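Local coordinates for protein NAD(FAD)-dependent dehydrogenase, NirB-family (N-terminal domain) (Clostridium acetobutylicum, PDB 3KLJ) that transfers electrons from NADH to rubredoxin through a bound FAD, as part of the dioxygen-scavenging system of an obligate anaerobe, at residues P49-N52 / E53-A56; I260-G264 / D265-F269; S331-D335 / K336-C340. All coordinates share one frame; numbering follows the deposited sequence.

Contact 1: P49-N52 / E53-A56; sequences PRLN and EIIA. With FAD (flavin-adenine dinucleotide), chain B.
R50 and E53 meet through their charged ends, three residues apart where a 3-10 turn runs into helix 51-56. In R50, the bends at chi2 and chi3 (-76°) bring NH1 beside the E53 carboxylate. E53 has CG beside its backbone N and runs on extended to its carboxylate. NH1 of R50 lies 2.8 Å from OE2 of E53 in a nearly straight salt bridge, with an N-H...O angle of 165°. The oxygen sits in the guanidinium plane, at its edge. NH1 meets OE2 from above the carboxylate plane; the two planes are 53° apart. The second oxygen, OE1, also pairs with K57, so the carboxylate has two cationic partners. The same two residues are joined through the backbone, N of E53 to O of R50 at 2.8 Å.

This is the short helix 51-56, entered through a 3-10 turn at P49 and R50, in the FAD-binding domain. P49 lies against the flavin. Its CB is 3.5 Å from N5 and its CG is 3.5 Å from C10, while CD touches the ribityl O2' at 3.4 Å.

L51 and I54 run side by side and point the same way, with CD2 of L51 4.1 Å from CG1 of I54. Both also pack on Y133 of helix 133-146. In the conformer given, N52 touches E160, L161 and A164 of helix 156-168. Its carbonyl O accepts a straight bond from N of A56 at 2.7 Å. The bonds from N of I54 and N of I55 to O of L51 are weak.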
loop_
_atom_site.group_PDB
_atom_site.type_symbol
_atom_site.label_atom_id
_atom_site.label_comp_id
_atom_site.label_asym_id
_atom_site.label_seq_id
_atom_site.Cartn_x
_atom_site.Cartn_y
_atom_site.Cartn_z
ATOM N N PRO A 49 -6.015 -4.268 3.558
ATOM C CA PRO A 49 -6.179 -2.988 4.268
ATOM C C PRO A 49 -7.043 -3.027 5.527
ATOM O O PRO A 49 -7.027 -2.060 6.290
ATOM C CB PRO A 49 -6.818 -2.068 3.206
ATOM C CG PRO A 49 -6.289 -2.615 1.893
ATOM C CD PRO A 49 -6.316 -4.124 2.117
ATOM N N ARG A 50 -7.762 -4.123 5.766
ATOM C CA ARG A 50 -8.615 -4.196 6.952
ATOM C C ARG A 50 -7.910 -4.862 8.138
ATOM O O ARG A 50 -8.543 -5.130 9.145
ATOM C CB ARG A 50 -9.954 -4.885 6.659
ATOM C CG ARG A 50 -10.601 -4.421 5.389
ATOM C CD ARG A 50 -12.065 -4.157 5.526
ATOM N NE ARG A 50 -12.866 -5.364 5.567
ATOM C CZ ARG A 50 -13.591 -5.764 6.611
ATOM N NH1 ARG A 50 -13.619 -5.061 7.731
ATOM N NH2 ARG A 50 -14.287 -6.880 6.530
ATOM N N LEU A 51 -6.602 -5.100 8.014
ATOM C CA LEU A 51 -5.817 -5.696 9.100
ATOM C C LEU A 51 -5.923 -4.886 10.402
ATOM O O LEU A 51 -5.900 -5.455 11.497
ATOM C CB LEU A 51 -4.353 -5.913 8.678
ATOM C CG LEU A 51 -4.094 -7.131 7.774
ATOM C CD1 LEU A 51 -2.653 -7.162 7.293
ATOM C CD2 LEU A 51 -4.450 -8.451 8.466
ATOM N N ASN A 52 -6.070 -3.568 10.279
ATOM C CA ASN A 52 -6.260 -2.714 11.445
ATOM C C ASN A 52 -7.518 -3.079 12.238
ATOM O O ASN A 52 -7.571 -2.873 13.443
ATOM C CB ASN A 52 -6.258 -1.235 11.042
ATOM C CG ASN A 52 -4.851 -0.697 10.828
ATOM O OD1 ASN A 52 -3.953 -0.957 11.629
ATOM N ND2 ASN A 52 -4.652 0.052 9.748
ATOM N N GLU A 53 -8.513 -3.653 11.558
ATOM C CA GLU A 53 -9.763 -4.079 12.199
ATOM C C GLU A 53 -9.628 -5.383 12.983
ATOM O O GLU A 53 -10.391 -5.634 13.926
ATOM C CB GLU A 53 -10.891 -4.200 11.176
ATOM C CG GLU A 53 -11.212 -2.899 10.472
ATOM C CD GLU A 53 -12.417 -3.008 9.572
ATOM O OE1 GLU A 53 -13.491 -3.434 10.050
ATOM O OE2 GLU A 53 -12.291 -2.662 8.376
ATOM N N ILE A 54 -8.667 -6.209 12.583
ATOM C CA ILE A 54 -8.308 -7.406 13.338
ATOM C C ILE A 54 -7.851 -6.958 14.732
ATOM O O ILE A 54 -8.242 -7.536 15.746
ATOM C CB ILE A 54 -7.174 -8.223 12.618
ATOM C CG1 ILE A 54 -7.566 -8.587 11.177
ATOM C CG2 ILE A 54 -6.757 -9.445 13.435
ATOM C CD1 ILE A 54 -8.878 -9.343 11.026
ATOM N N ILE A 55 -7.052 -5.894 14.760
ATOM C CA ILE A 55 -6.599 -5.284 16.004
ATOM C C ILE A 55 -7.743 -4.496 16.680
ATOM O O ILE A 55 -8.112 -4.806 17.808
ATOM C CB ILE A 55 -5.331 -4.407 15.767
ATOM C CG1 ILE A 55 -4.142 -5.294 15.363
ATOM C CG2 ILE A 55 -4.986 -3.588 17.011
ATOM C CD1 ILE A 55 -3.083 -4.596 14.533
ATOM N N ALA A 56 -8.320 -3.510 15.984
ATOM C CA ALA A 56 -9.331 -2.618 16.587
ATOM C C ALA A 56 -10.666 -3.261 17.007
ATOM O O ALA A 56 -11.257 -2.857 18.014
ATOM C CB ALA A 56 -9.591 -1.395 15.686
HETATM P PA FAD B . -0.319 -8.604 -1.476
HETATM O O1A FAD B . 0.939 -8.342 -0.692
HETATM O O2A FAD B . -1.564 -8.145 -0.756
HETATM O O5B FAD B . -0.424 -10.160 -1.814
HETATM C C5B FAD B . 0.681 -10.864 -2.354
HETATM C C4B FAD B . 0.685 -12.293 -1.810
HETATM O O4B FAD B . 1.720 -13.043 -2.443
HETATM C C3B FAD B . 0.981 -12.313 -0.313
HETATM O O3B FAD B . -0.004 -13.094 0.345
HETATM C C2B FAD B . 2.357 -12.942 -0.190
HETATM O O2B FAD B . 2.475 -13.768 0.947
HETATM C C1B FAD B . 2.452 -13.765 -1.467
HETATM N N9A FAD B . 3.836 -14.007 -1.913
HETATM C C8A FAD B . 4.911 -13.165 -1.804
HETATM N N7A FAD B . 5.993 -13.776 -2.342
HETATM C C5A FAD B . 5.628 -14.990 -2.799
HETATM C C6A FAD B . 6.341 -16.014 -3.424
HETATM N N6A FAD B . 7.675 -15.997 -3.423
HETATM N N1A FAD B . 5.674 -17.175 -3.776
HETATM C C2A FAD B . 4.324 -17.322 -3.513
HETATM N N3A FAD B . 3.629 -16.307 -2.884
HETATM C C4A FAD B . 4.271 -15.153 -2.535
HETATM N N1 FAD B . -4.029 0.154 0.167
HETATM C C2 FAD B . -4.941 1.144 -0.127
HETATM O O2 FAD B . -5.170 1.423 -1.292
HETATM N N3 FAD B . -5.620 1.803 0.877
HETATM C C4 FAD B . -5.376 1.485 2.192
HETATM O O4 FAD B . -5.989 2.104 3.066
HETATM C C4X FAD B . -4.440 0.491 2.509
HETATM N N5 FAD B . -4.182 0.144 3.827
HETATM C C5X FAD B . -3.262 -0.841 4.130
HETATM C C6 FAD B . -3.002 -1.181 5.464
HETATM C C7 FAD B . -2.073 -2.193 5.754
HETATM C C7M FAD B . -1.790 -2.560 7.181
HETATM C C8 FAD B . -1.402 -2.848 4.721
HETATM C C8M FAD B . -0.394 -3.933 5.004
HETATM C C9 FAD B . -1.661 -2.500 3.400
HETATM C C9A FAD B . -2.593 -1.502 3.099
HETATM N N10 FAD B . -2.853 -1.165 1.772
HETATM C C10 FAD B . -3.772 -0.175 1.480
HETATM C "C1'" FAD B . -2.122 -1.851 0.666
HETATM C "C2'" FAD B . -2.928 -2.966 0.034
HETATM O "O2'" FAD B . -3.126 -3.977 1.001
HETATM C "C3'" FAD B . -2.120 -3.495 -1.134
HETATM O "O3'" FAD B . -2.029 -2.500 -2.136
HETATM C "C4'" FAD B . -2.714 -4.747 -1.756
HETATM O "O4'" FAD B . -2.863 -5.768 -0.777
HETATM C "C5'" FAD B . -1.760 -5.247 -2.832
HETATM O "O5'" FAD B . -2.228 -6.502 -3.256
HETATM P P FAD B . -1.235 -7.509 -3.981
HETATM O O1P FAD B . -2.012 -8.752 -4.381
HETATM O O2P FAD B . -0.508 -6.837 -5.120
HETATM O O3P FAD B . -0.101 -7.857 -2.885
#

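Contact 2: I260-G264 / D265-F269; sequences IYACG and DVAEF. With FAD (flavin-adenine dinucleotide), chain B.
G264 and A267 close a tight, buried turn between strand 260-262, at the edge of the parallel sheet of the FAD-binding domain, and strand 267-269. The glutathione-reductase-type fold brings the turn to the cofactor here, and D265 is an FAD-binding residue. N of A267 bonds to O of G264 at 3.0 Å and closes a beta turn, in which D265 and V266 have backbone angles close to type I.

The methyl groups of A262 and A267 face each other, CB to CB at 4.2 Å. CG1 of V266 comes alongside CB of A262, and I247 of the neighbouring strand touches both A262 and V266. G264 has a positive phi of 87°, a conformation favoured by glycine, and its CA lies 3.6 Å from O2P of FAD.

Backbone and side chain of D265 both hold the cofactor. N of D265 donates to O2P at 2.9 Å. The carboxylate takes a bond from the ribityl hydroxyl O3' on OD2, while its OD1 is bonded to S114. A water also bridges the turn to the phosphate: it donates to O2P of FAD at 2.6 Å and to O of C263 at 2.8 Å, and accepts a hydrogen bond from N of V266.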
loop_
_atom_site.group_PDB
_atom_site.type_symbol
_atom_site.label_atom_id
_atom_site.label_comp_id
_atom_site.label_asym_id
_atom_site.label_seq_id
_atom_site.Cartn_x
_atom_site.Cartn_y
_atom_site.Cartn_z
ATOM N N ILE A 260 4.978 -14.098 -19.414
ATOM C CA ILE A 260 5.012 -13.715 -18.004
ATOM C C ILE A 260 4.410 -12.323 -17.776
ATOM O O ILE A 260 4.824 -11.338 -18.406
ATOM C CB ILE A 260 6.437 -13.747 -17.429
ATOM C CG1 ILE A 260 7.071 -15.133 -17.625
ATOM C CG2 ILE A 260 6.406 -13.313 -15.936
ATOM C CD1 ILE A 260 8.450 -15.277 -16.993
ATOM N N TYR A 261 3.454 -12.255 -16.855
ATOM C CA TYR A 261 2.757 -11.017 -16.503
ATOM C C TYR A 261 3.048 -10.675 -15.054
ATOM O O TYR A 261 3.494 -11.530 -14.293
ATOM C CB TYR A 261 1.238 -11.175 -16.655
ATOM C CG TYR A 261 0.790 -11.608 -18.036
ATOM C CD1 TYR A 261 0.953 -12.931 -18.458
ATOM C CD2 TYR A 261 0.207 -10.702 -18.919
ATOM C CE1 TYR A 261 0.537 -13.340 -19.725
ATOM C CE2 TYR A 261 -0.207 -11.104 -20.185
ATOM C CZ TYR A 261 -0.038 -12.422 -20.577
ATOM O OH TYR A 261 -0.437 -12.832 -21.822
ATOM N N ALA A 262 2.788 -9.423 -14.682
ATOM C CA ALA A 262 2.807 -9.004 -13.285
ATOM C C ALA A 262 1.741 -7.935 -13.030
ATOM O O ALA A 262 1.284 -7.268 -13.955
ATOM C CB ALA A 262 4.189 -8.498 -12.896
ATOM N N CYS A 263 1.360 -7.771 -11.768
ATOM C CA CYS A 263 0.222 -6.918 -11.405
ATOM C C CYS A 263 0.196 -6.617 -9.921
ATOM O O CYS A 263 0.600 -7.443 -9.105
ATOM C CB CYS A 263 -1.103 -7.584 -11.803
ATOM S SG CYS A 263 -1.268 -9.298 -11.261
ATOM N N GLY A 264 -0.295 -5.431 -9.582
ATOM C CA GLY A 264 -0.488 -5.040 -8.188
ATOM C C GLY A 264 0.780 -4.434 -7.614
ATOM O O GLY A 264 1.563 -3.802 -8.333
ATOM N N ASP A 265 0.985 -4.657 -6.321
ATOM C CA ASP A 265 2.082 -4.051 -5.556
ATOM C C ASP A 265 3.485 -4.348 -6.086
ATOM O O ASP A 265 4.399 -3.546 -5.879
ATOM C CB ASP A 265 2.002 -4.485 -4.080
ATOM C CG ASP A 265 1.229 -3.518 -3.214
ATOM O OD1 ASP A 265 1.573 -3.394 -2.014
ATOM O OD2 ASP A 265 0.275 -2.886 -3.711
ATOM N N VAL A 266 3.654 -5.498 -6.744
ATOM C CA VAL A 266 4.961 -5.912 -7.251
ATOM C C VAL A 266 5.330 -5.228 -8.589
ATOM O O VAL A 266 6.489 -5.262 -9.000
ATOM C CB VAL A 266 5.048 -7.457 -7.430
ATOM C CG1 VAL A 266 4.245 -7.920 -8.665
ATOM C CG2 VAL A 266 6.521 -7.917 -7.547
ATOM N N ALA A 267 4.343 -4.617 -9.241
ATOM C CA ALA A 267 4.471 -4.173 -10.620
ATOM C C ALA A 267 4.624 -2.662 -10.755
ATOM O O ALA A 267 3.997 -1.892 -10.028
ATOM C CB ALA A 267 3.271 -4.655 -11.435
ATOM N N GLU A 268 5.462 -2.257 -11.705
ATOM C CA GLU A 268 5.758 -0.860 -11.947
ATOM C C GLU A 268 5.356 -0.505 -13.386
ATOM O O GLU A 268 5.882 -1.082 -14.352
ATOM C CB GLU A 268 7.250 -0.610 -11.694
ATOM C CG GLU A 268 7.751 0.795 -12.022
ATOM C CD GLU A 268 9.197 1.029 -11.561
ATOM O OE1 GLU A 268 9.834 1.997 -12.049
ATOM O OE2 GLU A 268 9.693 0.260 -10.700
ATOM N N PHE A 269 4.441 0.452 -13.507
ATOM C CA PHE A 269 3.783 0.791 -14.778
ATOM C C PHE A 269 4.042 2.258 -15.071
ATOM O O PHE A 269 3.584 3.141 -14.328
ATOM C CB PHE A 269 2.270 0.552 -14.659
ATOM C CG PHE A 269 1.484 0.956 -15.884
ATOM C CD1 PHE A 269 1.702 0.333 -17.117
ATOM C CD2 PHE A 269 0.510 1.955 -15.802
ATOM C CE1 PHE A 269 0.968 0.707 -18.246
ATOM C CE2 PHE A 269 -0.235 2.324 -16.911
ATOM C CZ PHE A 269 -0.010 1.692 -18.141
HETATM P PA FAD B . -0.319 -8.604 -1.476
HETATM O O1A FAD B . 0.939 -8.342 -0.692
HETATM O O2A FAD B . -1.564 -8.145 -0.756
HETATM O O5B FAD B . -0.424 -10.160 -1.814
HETATM C C5B FAD B . 0.681 -10.864 -2.354
HETATM C C4B FAD B . 0.685 -12.293 -1.810
HETATM O O4B FAD B . 1.720 -13.043 -2.443
HETATM C C3B FAD B . 0.981 -12.313 -0.313
HETATM O O3B FAD B . -0.004 -13.094 0.345
HETATM C C2B FAD B . 2.357 -12.942 -0.190
HETATM O O2B FAD B . 2.475 -13.768 0.947
HETATM C C1B FAD B . 2.452 -13.765 -1.467
HETATM N N9A FAD B . 3.836 -14.007 -1.913
HETATM C C8A FAD B . 4.911 -13.165 -1.804
HETATM N N7A FAD B . 5.993 -13.776 -2.342
HETATM C C5A FAD B . 5.628 -14.990 -2.799
HETATM C C6A FAD B . 6.341 -16.014 -3.424
HETATM N N6A FAD B . 7.675 -15.997 -3.423
HETATM N N1A FAD B . 5.674 -17.175 -3.776
HETATM C C2A FAD B . 4.324 -17.322 -3.513
HETATM N N3A FAD B . 3.629 -16.307 -2.884
HETATM C C4A FAD B . 4.271 -15.153 -2.535
HETATM N N1 FAD B . -4.029 0.154 0.167
HETATM C C2 FAD B . -4.941 1.144 -0.127
HETATM O O2 FAD B . -5.170 1.423 -1.292
HETATM N N3 FAD B . -5.620 1.803 0.877
HETATM C C4 FAD B . -5.376 1.485 2.192
HETATM O O4 FAD B . -5.989 2.104 3.066
HETATM C C4X FAD B . -4.440 0.491 2.509
HETATM N N5 FAD B . -4.182 0.144 3.827
HETATM C C5X FAD B . -3.262 -0.841 4.130
HETATM C C6 FAD B . -3.002 -1.181 5.464
HETATM C C7 FAD B . -2.073 -2.193 5.754
HETATM C C7M FAD B . -1.790 -2.560 7.181
HETATM C C8 FAD B . -1.402 -2.848 4.721
HETATM C C8M FAD B . -0.394 -3.933 5.004
HETATM C C9 FAD B . -1.661 -2.500 3.400
HETATM C C9A FAD B . -2.593 -1.502 3.099
HETATM N N10 FAD B . -2.853 -1.165 1.772
HETATM C C10 FAD B . -3.772 -0.175 1.480
HETATM C "C1'" FAD B . -2.122 -1.851 0.666
HETATM C "C2'" FAD B . -2.928 -2.966 0.034
HETATM O "O2'" FAD B . -3.126 -3.977 1.001
HETATM C "C3'" FAD B . -2.120 -3.495 -1.134
HETATM O "O3'" FAD B . -2.029 -2.500 -2.136
HETATM C "C4'" FAD B . -2.714 -4.747 -1.756
HETATM O "O4'" FAD B . -2.863 -5.768 -0.777
HETATM C "C5'" FAD B . -1.760 -5.247 -2.832
HETATM O "O5'" FAD B . -2.228 -6.502 -3.256
HETATM P P FAD B . -1.235 -7.509 -3.981
HETATM O O1P FAD B . -2.012 -8.752 -4.381
HETATM O O2P FAD B . -0.508 -6.837 -5.120
HETATM O O3P FAD B . -0.101 -7.857 -2.885
HETATM O O HOH W 1 1.462 -7.927 -6.473
HETATM O O HOH W 2 1.338 -1.203 -9.592
#

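Contact 3: S331-D335 / K336-C340; sequences STQED and KYIVC
S331 and I338 exchange two backbone hydrogen bonds. N of S331 donates to O of I338, and N of I338 donates to O of S331, both at 2.8 Å and nearly straight. Closer to the turn, N of Q333 donates to O of K336 at 2.9 Å. O of S331 has a further, softer contact, from CA of Y337 at 3.4 Å.

Together these bonds close a beta hairpin of strands 327-332 and 337-343 in the C-terminal domain. Strand 327-332 is the outer strand of a five-stranded antiparallel sheet. S331 with I338 is a hydrogen-bonded pair, and T332 with Y337 is a non-hydrogen-bonded pair.

On the face of S331 and I338, the Q333 amide lies alongside the K336 chain, with CD of Q333 3.8 Å from CG of K336. NE2 of Q333 makes a weak bond to OG of S331. The amine of K336 forms a salt bridge with D355. OD1 of D335 stays 4.2 Å from NZ of K336, beyond salt-bridge range, though the opposite charges may still attract.

On the other face, OG1 of T332 sits at the edge of the Y337 ring, near its plane and 3.6 Å from CD1. The Y337 hydroxyl is hydrogen-bonded to D187 and to R330. At the turn, O of E334 accepts a hydrogen bond from NZ of K197 in helix 188-199, which ties the loop to that helix.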
loop_
_atom_site.group_PDB
_atom_site.type_symbol
_atom_site.label_atom_id
_atom_site.label_comp_id
_atom_site.label_asym_id
_atom_site.label_seq_id
_atom_site.Cartn_x
_atom_site.Cartn_y
_atom_site.Cartn_z
ATOM N N SER A 331 -3.801 28.073 3.680
ATOM C CA SER A 331 -4.878 28.487 4.573
ATOM C C SER A 331 -4.949 27.547 5.768
ATOM O O SER A 331 -5.015 26.325 5.596
ATOM C CB SER A 331 -6.222 28.495 3.834
ATOM O OG SER A 331 -7.298 28.732 4.731
ATOM N N THR A 332 -4.918 28.116 6.969
ATOM C CA THR A 332 -5.106 27.353 8.193
ATOM C C THR A 332 -6.388 27.826 8.871
ATOM O O THR A 332 -6.532 29.004 9.192
ATOM C CB THR A 332 -3.904 27.512 9.163
ATOM O OG1 THR A 332 -2.699 27.101 8.508
ATOM C CG2 THR A 332 -4.097 26.681 10.428
ATOM N N GLN A 333 -7.317 26.897 9.070
ATOM C CA GLN A 333 -8.567 27.171 9.776
ATOM C C GLN A 333 -8.700 26.179 10.927
ATOM O O GLN A 333 -7.838 25.324 11.093
ATOM C CB GLN A 333 -9.747 27.049 8.814
ATOM C CG GLN A 333 -9.717 28.055 7.667
ATOM C CD GLN A 333 -10.794 27.793 6.637
ATOM O OE1 GLN A 333 -11.935 27.487 6.983
ATOM N NE2 GLN A 333 -10.441 27.918 5.358
ATOM N N GLU A 334 -9.765 26.297 11.719
ATOM C CA GLU A 334 -9.996 25.391 12.847
ATOM C C GLU A 334 -10.285 23.956 12.387
ATOM O O GLU A 334 -9.850 23.000 13.011
ATOM C CB GLU A 334 -11.127 25.919 13.746
ATOM C CG GLU A 334 -11.359 25.123 15.048
ATOM C CD GLU A 334 -10.219 25.249 16.066
ATOM O OE1 GLU A 334 -9.780 26.385 16.346
ATOM O OE2 GLU A 334 -9.773 24.208 16.607
ATOM N N ASP A 335 -11.002 23.830 11.278
ATOM C CA ASP A 335 -11.492 22.546 10.785
ATOM C C ASP A 335 -10.677 21.997 9.612
ATOM O O ASP A 335 -10.766 20.811 9.302
ATOM C CB ASP A 335 -12.970 22.675 10.364
ATOM C CG ASP A 335 -13.276 23.994 9.633
ATOM O OD1 ASP A 335 -13.927 23.955 8.561
ATOM O OD2 ASP A 335 -12.883 25.078 10.131
ATOM N N LYS A 336 -9.902 22.857 8.954
ATOM C CA LYS A 336 -9.239 22.462 7.715
ATOM C C LYS A 336 -7.898 23.152 7.452
ATOM O O LYS A 336 -7.631 24.231 7.966
ATOM C CB LYS A 336 -10.186 22.622 6.514
ATOM C CG LYS A 336 -10.489 24.050 6.105
ATOM C CD LYS A 336 -11.502 24.109 4.942
ATOM C CE LYS A 336 -12.936 23.925 5.440
ATOM N NZ LYS A 336 -13.935 24.023 4.343
ATOM N N TYR A 337 -7.052 22.487 6.672
ATOM C CA TYR A 337 -5.785 23.042 6.245
ATOM C C TYR A 337 -5.725 22.892 4.739
ATOM O O TYR A 337 -6.071 21.832 4.188
ATOM C CB TYR A 337 -4.589 22.324 6.912
ATOM C CG TYR A 337 -3.251 22.790 6.370
ATOM C CD1 TYR A 337 -2.609 23.917 6.904
ATOM C CD2 TYR A 337 -2.646 22.136 5.294
ATOM C CE1 TYR A 337 -1.392 24.363 6.398
ATOM C CE2 TYR A 337 -1.430 22.572 4.778
ATOM C CZ TYR A 337 -0.806 23.685 5.338
ATOM O OH TYR A 337 0.393 24.127 4.824
ATOM N N ILE A 338 -5.305 23.960 4.073
ATOM C CA ILE A 338 -5.174 23.958 2.620
ATOM C C ILE A 338 -3.786 24.443 2.250
ATOM O O ILE A 338 -3.324 25.445 2.779
ATOM C CB ILE A 338 -6.207 24.890 1.950
ATOM C CG1 ILE A 338 -7.631 24.443 2.295
ATOM C CG2 ILE A 338 -5.966 24.960 0.420
ATOM C CD1 ILE A 338 -8.698 25.526 2.102
ATOM N N VAL A 339 -3.125 23.716 1.354
ATOM C CA VAL A 339 -1.917 24.222 0.718
ATOM C C VAL A 339 -2.001 23.969 -0.784
ATOM O O VAL A 339 -2.389 22.885 -1.237
ATOM C CB VAL A 339 -0.592 23.685 1.374
ATOM C CG1 VAL A 339 -0.431 22.168 1.205
ATOM C CG2 VAL A 339 0.619 24.428 0.831
ATOM N N CYS A 340 -1.655 24.996 -1.548
ATOM C CA CYS A 340 -1.793 24.960 -2.985
ATOM C C CYS A 340 -0.503 25.518 -3.596
ATOM O O CYS A 340 -0.087 26.636 -3.283
ATOM C CB CYS A 340 -3.040 25.780 -3.352
ATOM S SG CYS A 340 -3.367 26.042 -5.057
#

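Overall arrangement
Contacts 1 and 2 both reach FAD, but at different parts of it. Residues 49-56 bring a proline to the flavin ring; residues 260-269 bring polar groups to the phosphate and ribityl chain. Their centres are 25 Å apart, on opposite sides of the chain's centre. Contact 2 is fully buried and depends on backbone, small side chains and water. Contact 1 is partly buried, with a salt bridge on one side and apolar packing on others. Contact 3 belongs to the C-terminal domain, away from the cofactor, and is mostly exposed at its turn. No two contacts share a helix or strand: one is a short helix with its 3-10 lead-in, one a turn between strands, one a hairpin.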